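Long-range contacts in protein ppBat (Bacteroides thetaiotaomicron VPI-5482, PDB 3CNE), which binds flavins such as lumichrome, riboflavin, FMN and FAD as a homodimer, may serve to store them, and appears to lack proteolytic activity: residues A6-N11 and L70-G75; S31-A36 and V53-A58. All coordinates share one frame; numbering follows the deposited sequence.

Contact 1: residues A6-N11 and L70-G75. With ZN (zinc ion), chain E.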
loop_
_atom_site.group_PDB
_atom_site.type_symbol
_atom_site.label_atom_id
_atom_site.label_comp_id
_atom_site.label_asym_id
_atom_site.label_seq_id
_atom_site.Cartn_x
_atom_site.Cartn_y
_atom_site.Cartn_z
ATOM N N ALA A 6 -10.020 -14.738 1.544
ATOM C CA ALA A 6 -10.795 -13.831 0.721
ATOM C C ALA A 6 -10.545 -12.429 1.237
ATOM O O ALA A 6 -10.832 -12.110 2.399
ATOM C CB ALA A 6 -12.291 -14.179 0.756
ATOM N N VAL A 7 -9.982 -11.589 0.366
ATOM C CA VAL A 7 -9.743 -10.199 0.676
ATOM C C VAL A 7 -10.858 -9.322 0.086
ATOM O O VAL A 7 -11.121 -9.362 -1.118
ATOM C CB VAL A 7 -8.367 -9.754 0.137
ATOM C CG1 VAL A 7 -8.081 -8.309 0.521
ATOM C CG2 VAL A 7 -7.268 -10.683 0.701
ATOM N N LEU A 8 -11.480 -8.503 0.937
ATOM C CA LEU A 8 -12.524 -7.590 0.477
ATOM C C LEU A 8 -11.988 -6.183 0.406
ATOM O O LEU A 8 -11.537 -5.637 1.428
ATOM C CB LEU A 8 -13.729 -7.639 1.407
ATOM C CG LEU A 8 -14.311 -9.002 1.795
ATOM C CD1 LEU A 8 -15.530 -8.792 2.701
ATOM C CD2 LEU A 8 -14.703 -9.824 0.577
ATOM N N ALA A 9 -12.026 -5.616 -0.801
ATOM C CA ALA A 9 -11.567 -4.255 -1.052
ATOM C C ALA A 9 -12.755 -3.342 -1.353
ATOM O O ALA A 9 -13.509 -3.586 -2.304
ATOM C CB ALA A 9 -10.540 -4.235 -2.203
ATOM N N VAL A 10 -12.980 -2.340 -0.502
ATOM C CA VAL A 10 -14.098 -1.447 -0.729
ATOM C C VAL A 10 -13.672 -0.409 -1.785
ATOM O O VAL A 10 -12.548 -0.431 -2.237
ATOM C CB VAL A 10 -14.579 -0.779 0.559
ATOM C CG1 VAL A 10 -15.285 -1.845 1.449
ATOM C CG2 VAL A 10 -13.411 -0.047 1.308
ATOM N N ASN A 11 -14.573 0.469 -2.179
ATOM C CA ASN A 11 -14.252 1.411 -3.247
ATOM C C ASN A 11 -14.713 2.809 -2.873
ATOM O O ASN A 11 -15.919 3.094 -2.926
ATOM C CB ASN A 11 -14.938 0.939 -4.515
ATOM C CG ASN A 11 -14.650 1.805 -5.694
ATOM O OD1 ASN A 11 -13.637 2.477 -5.741
ATOM N ND2 ASN A 11 -15.555 1.798 -6.664
ATOM N N LEU A 70 -11.231 -14.218 6.068
ATOM C CA LEU A 70 -11.682 -13.009 5.405
ATOM C C LEU A 70 -10.838 -11.852 5.916
ATOM O O LEU A 70 -10.635 -11.712 7.131
ATOM C CB LEU A 70 -13.151 -12.765 5.700
ATOM C CG LEU A 70 -13.918 -11.619 5.020
ATOM C CD1 LEU A 70 -15.404 -11.906 5.038
ATOM C CD2 LEU A 70 -13.684 -10.312 5.779
ATOM N N VAL A 71 -10.337 -11.038 4.984
ATOM C CA VAL A 71 -9.740 -9.740 5.309
ATOM C C VAL A 71 -10.696 -8.625 4.868
ATOM O O VAL A 71 -11.163 -8.618 3.730
ATOM C CB VAL A 71 -8.362 -9.511 4.620
ATOM C CG1 VAL A 71 -7.913 -8.102 4.779
ATOM C CG2 VAL A 71 -7.291 -10.463 5.207
ATOM N N PHE A 72 -11.018 -7.712 5.781
ATOM C CA PHE A 72 -11.779 -6.526 5.397
ATOM C C PHE A 72 -10.822 -5.347 5.323
ATOM O O PHE A 72 -10.306 -4.871 6.348
ATOM C CB PHE A 72 -12.918 -6.186 6.362
ATOM C CG PHE A 72 -13.715 -4.986 5.902
ATOM C CD1 PHE A 72 -14.707 -5.129 4.925
ATOM C CD2 PHE A 72 -13.420 -3.713 6.371
ATOM C CE1 PHE A 72 -15.434 -3.994 4.435
ATOM C CE2 PHE A 72 -14.146 -2.598 5.923
ATOM C CZ PHE A 72 -15.147 -2.747 4.946
ATOM N N SER A 73 -10.592 -4.884 4.106
ATOM C CA SER A 73 -9.624 -3.822 3.877
ATOM C C SER A 73 -10.390 -2.504 3.696
ATOM O O SER A 73 -11.078 -2.281 2.697
ATOM C CB SER A 73 -8.745 -4.167 2.670
ATOM O OG SER A 73 -7.488 -3.508 2.744
ATOM N N CYS A 74 -10.269 -1.648 4.701
ATOM C CA CYS A 74 -11.111 -0.502 4.840
ATOM C C CYS A 74 -10.671 0.649 3.890
ATOM O O CYS A 74 -9.587 0.632 3.321
ATOM C CB CYS A 74 -11.039 -0.069 6.299
ATOM S SG CYS A 74 -12.334 1.046 6.848
ATOM N N GLY A 75 -11.520 1.646 3.772
ATOM C CA GLY A 75 -11.256 2.789 2.906
ATOM C C GLY A 75 -12.330 3.833 3.126
ATOM O O GLY A 75 -13.197 3.667 3.977
HETATM ZN ZN ZN E . -11.489 3.070 7.528
#
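Two neighbouring parallel strands meet here at the buried centre of the mixed sheet, A6-A9 beside L70-S73, running 16° apart with their short axes 4.7 Å from each other. The backbone ladder is regular and its bonds are nearly straight: V71 N donates to A6 O, L8 N to V71 O at 2.8 Å, and S73 N to L8 O, the last two lying almost along the C=O axis.

L8 contributes the largest share of the contact, V10 close behind. The L8 CG stands anti to the carbonyl carbon (chi1 -49°), which sends CD1 across L70 at about a right angle, 3.9 Å from L70 CD1 and equally far from L70 CD2. The same L8 CD1 also lies at the edge of the F72 ring, near its plane. An alanine here would remove everything beyond CB and would probably loosen the packing against L70 and the F72 edge.

Next to A9, V10 splits its two branches: CG1 meets the tip of the F72 ring, 3.6 Å from F72 CZ, and CG2 sits 3.5 Å from both S73 O and G75 N. After S73, C74 directs its CB away from residues 6-11, with SG anti to its backbone N and 2.3 Å from ZN, a structural zinc that C111 also binds.

Helix 88-102 covers the A6, L8, L70 and F72 face through F100 and L93. Helix 15-27 packs on the V7, V71 and S73 face through L18, Y21 and F25, and strand 31-36 continues the sheet beyond A6-A9.

Contact 2: residues S31-A36 and V53-A58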
loop_
_atom_site.group_PDB
_atom_site.type_symbol
_atom_site.label_atom_id
_atom_site.label_comp_id
_atom_site.label_asym_id
_atom_site.label_seq_id
_atom_site.Cartn_x
_atom_site.Cartn_y
_atom_site.Cartn_z
ATOM N N SER A 31 -2.226 -18.144 -0.023
ATOM C CA SER A 31 -3.121 -17.953 -1.140
ATOM C C SER A 31 -4.239 -16.954 -0.812
ATOM O O SER A 31 -4.841 -17.030 0.254
ATOM C CB SER A 31 -3.742 -19.307 -1.507
ATOM O OG SER A 31 -4.646 -19.141 -2.575
ATOM N N TYR A 32 -4.549 -16.065 -1.751
ATOM C CA TYR A 32 -5.618 -15.094 -1.556
ATOM C C TYR A 32 -6.267 -14.712 -2.866
ATOM O O TYR A 32 -5.667 -14.864 -3.908
ATOM C CB TYR A 32 -5.094 -13.849 -0.833
ATOM C CG TYR A 32 -4.074 -13.067 -1.648
ATOM C CD1 TYR A 32 -4.472 -12.105 -2.568
ATOM C CD2 TYR A 32 -2.716 -13.341 -1.523
ATOM C CE1 TYR A 32 -3.530 -11.407 -3.338
ATOM C CE2 TYR A 32 -1.768 -12.654 -2.260
ATOM C CZ TYR A 32 -2.175 -11.699 -3.165
ATOM O OH TYR A 32 -1.207 -11.048 -3.888
ATOM N N LYS A 33 -7.494 -14.196 -2.790
ATOM C CA LYS A 33 -8.230 -13.677 -3.941
ATOM C C LYS A 33 -8.893 -12.401 -3.475
ATOM O O LYS A 33 -9.432 -12.366 -2.377
ATOM C CB LYS A 33 -9.284 -14.686 -4.385
ATOM C CG LYS A 33 -10.113 -14.245 -5.577
ATOM C CD LYS A 33 -10.955 -15.392 -6.116
ATOM C CE LYS A 33 -11.860 -14.877 -7.223
ATOM N NZ LYS A 33 -12.705 -15.964 -7.864
ATOM N N VAL A 34 -8.820 -11.350 -4.294
ATOM C CA VAL A 34 -9.277 -10.026 -3.902
ATOM C C VAL A 34 -10.612 -9.725 -4.598
ATOM O O VAL A 34 -10.691 -9.758 -5.839
ATOM C CB VAL A 34 -8.210 -8.900 -4.211
ATOM C CG1 VAL A 34 -8.672 -7.562 -3.634
ATOM C CG2 VAL A 34 -6.810 -9.260 -3.646
ATOM N N PHE A 35 -11.620 -9.396 -3.785
ATOM C CA PHE A 35 -12.996 -9.135 -4.225
ATOM C C PHE A 35 -13.342 -7.693 -4.010
ATOM O O PHE A 35 -13.234 -7.176 -2.885
ATOM C CB PHE A 35 -14.036 -10.001 -3.449
ATOM C CG PHE A 35 -13.892 -11.479 -3.648
ATOM C CD1 PHE A 35 -14.698 -12.154 -4.575
ATOM C CD2 PHE A 35 -12.978 -12.213 -2.890
ATOM C CE1 PHE A 35 -14.573 -13.542 -4.764
ATOM C CE2 PHE A 35 -12.844 -13.585 -3.055
ATOM C CZ PHE A 35 -13.668 -14.270 -3.996
ATOM N N ALA A 36 -13.780 -7.033 -5.080
ATOM C CA ALA A 36 -14.270 -5.667 -4.968
ATOM C C ALA A 36 -15.632 -5.613 -4.300
ATOM O O ALA A 36 -16.550 -6.310 -4.705
ATOM C CB ALA A 36 -14.332 -4.990 -6.352
ATOM N N VAL A 53 -9.114 -5.657 -9.429
ATOM C CA VAL A 53 -8.933 -6.784 -8.506
ATOM C C VAL A 53 -9.434 -8.071 -9.200
ATOM O O VAL A 53 -9.638 -8.051 -10.413
ATOM C CB VAL A 53 -9.560 -6.517 -7.127
ATOM C CG1 VAL A 53 -8.976 -5.226 -6.495
ATOM C CG2 VAL A 53 -11.122 -6.432 -7.215
ATOM N N ASP A 54 -9.591 -9.174 -8.454
ATOM C CA ASP A 54 -9.841 -10.475 -9.067
ATOM C C ASP A 54 -11.304 -10.697 -9.437
ATOM O O ASP A 54 -11.604 -11.423 -10.387
ATOM C CB ASP A 54 -9.361 -11.614 -8.157
ATOM C CG ASP A 54 -7.836 -11.553 -7.896
ATOM O OD1 ASP A 54 -7.079 -11.296 -8.867
ATOM O OD2 ASP A 54 -7.412 -11.725 -6.733
ATOM N N ASP A 55 -12.216 -10.125 -8.660
ATOM C CA ASP A 55 -13.636 -10.453 -8.814
ATOM C C ASP A 55 -14.443 -9.444 -8.005
ATOM O O ASP A 55 -13.878 -8.571 -7.324
ATOM C CB ASP A 55 -13.880 -11.854 -8.264
ATOM C CG ASP A 55 -15.024 -12.586 -8.958
ATOM O OD1 ASP A 55 -15.871 -11.960 -9.652
ATOM O OD2 ASP A 55 -15.078 -13.799 -8.759
ATOM N N VAL A 56 -15.764 -9.583 -8.084
ATOM C CA VAL A 56 -16.673 -8.754 -7.323
ATOM C C VAL A 56 -17.264 -9.593 -6.190
ATOM O O VAL A 56 -17.310 -10.809 -6.286
ATOM C CB VAL A 56 -17.795 -8.183 -8.194
ATOM C CG1 VAL A 56 -17.234 -7.302 -9.311
ATOM C CG2 VAL A 56 -18.723 -9.301 -8.771
ATOM N N ILE A 57 -17.722 -8.919 -5.135
ATOM C CA ILE A 57 -18.194 -9.574 -3.924
ATOM C C ILE A 57 -19.447 -10.425 -4.162
ATOM O O ILE A 57 -19.685 -11.392 -3.421
ATOM C CB ILE A 57 -18.428 -8.544 -2.768
ATOM C CG1 ILE A 57 -18.725 -9.285 -1.446
ATOM C CG2 ILE A 57 -19.538 -7.521 -3.123
ATOM C CD1 ILE A 57 -18.275 -8.514 -0.214
ATOM N N ALA A 58 -20.247 -10.056 -5.165
ATOM C CA ALA A 58 -21.452 -10.853 -5.521
ATOM C C ALA A 58 -21.074 -12.306 -5.810
ATOM O O ALA A 58 -21.813 -13.231 -5.451
ATOM C CB ALA A 58 -22.192 -10.239 -6.712
HETATM O O HOH W 1 -4.871 -12.406 -6.122
#
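D54 holds both backbone polar atoms of V34: its OD2 accepts from V34 N at 2.8 Å, through the anti lone pair and nearly straight (169°), while D54 N donates back to V34 O. The carboxylate appears to take the place a strand carbonyl would have, just ahead of the first bridge, F35 with D55. Further along, A36 N donates to D55 O at 2.7 Å, and A36 O receives I57 N from above the carbonyl plane.

On the side of V34 and A36, V34 and V53 cross at about a right angle, V34 CG1 3.7 Å from V53 CG1, and V53 CG2 touches A36 CB at 3.6 Å. On the F35 and D55 face, D55 lies alongside F35, its carboxylate turned 19° from the ring plane, while V56 O comes to the ring edge, 3.4 Å from F35 CD1. K33, fully extended, brings NZ 3.3 Å from D55 OD2, a salt bridge whose hydrogen bond is weak.

The carboxylates have further partners: D55 OD1 accepts from N59 ND2 and, weakly, from V56 N; a water donates to D54 OD2. M49 of the second subunit packs on V34 and V53. Two parallel bridges, F35-D55 and A36-V56, make a short strand, outermost on one side of the central sheet within this chain of DJ-1/PfpI-family fold.

Contact 1 lies in the middle of the sheet and contact 2 at one border, their centres 9 Å apart, and contact 2 is nested in the loop that contact 1 closes. Strands 4-9 and 31-36 join them directly: V7 O is 2.7 Å from F35 N, a probable hydrogen bond, and I57 of residues 53-58 reaches back with CD1 onto L8 CD2. All the touching residues of contact 1 are buried, and their pairing is backbone ladder plus aliphatic and aromatic packing, with zinc bound just past the end of strand 69-73. Contact 2 is partly buried; it adds carboxylates, a lysine and a water to a shorter ladder, and reaches the second subunit.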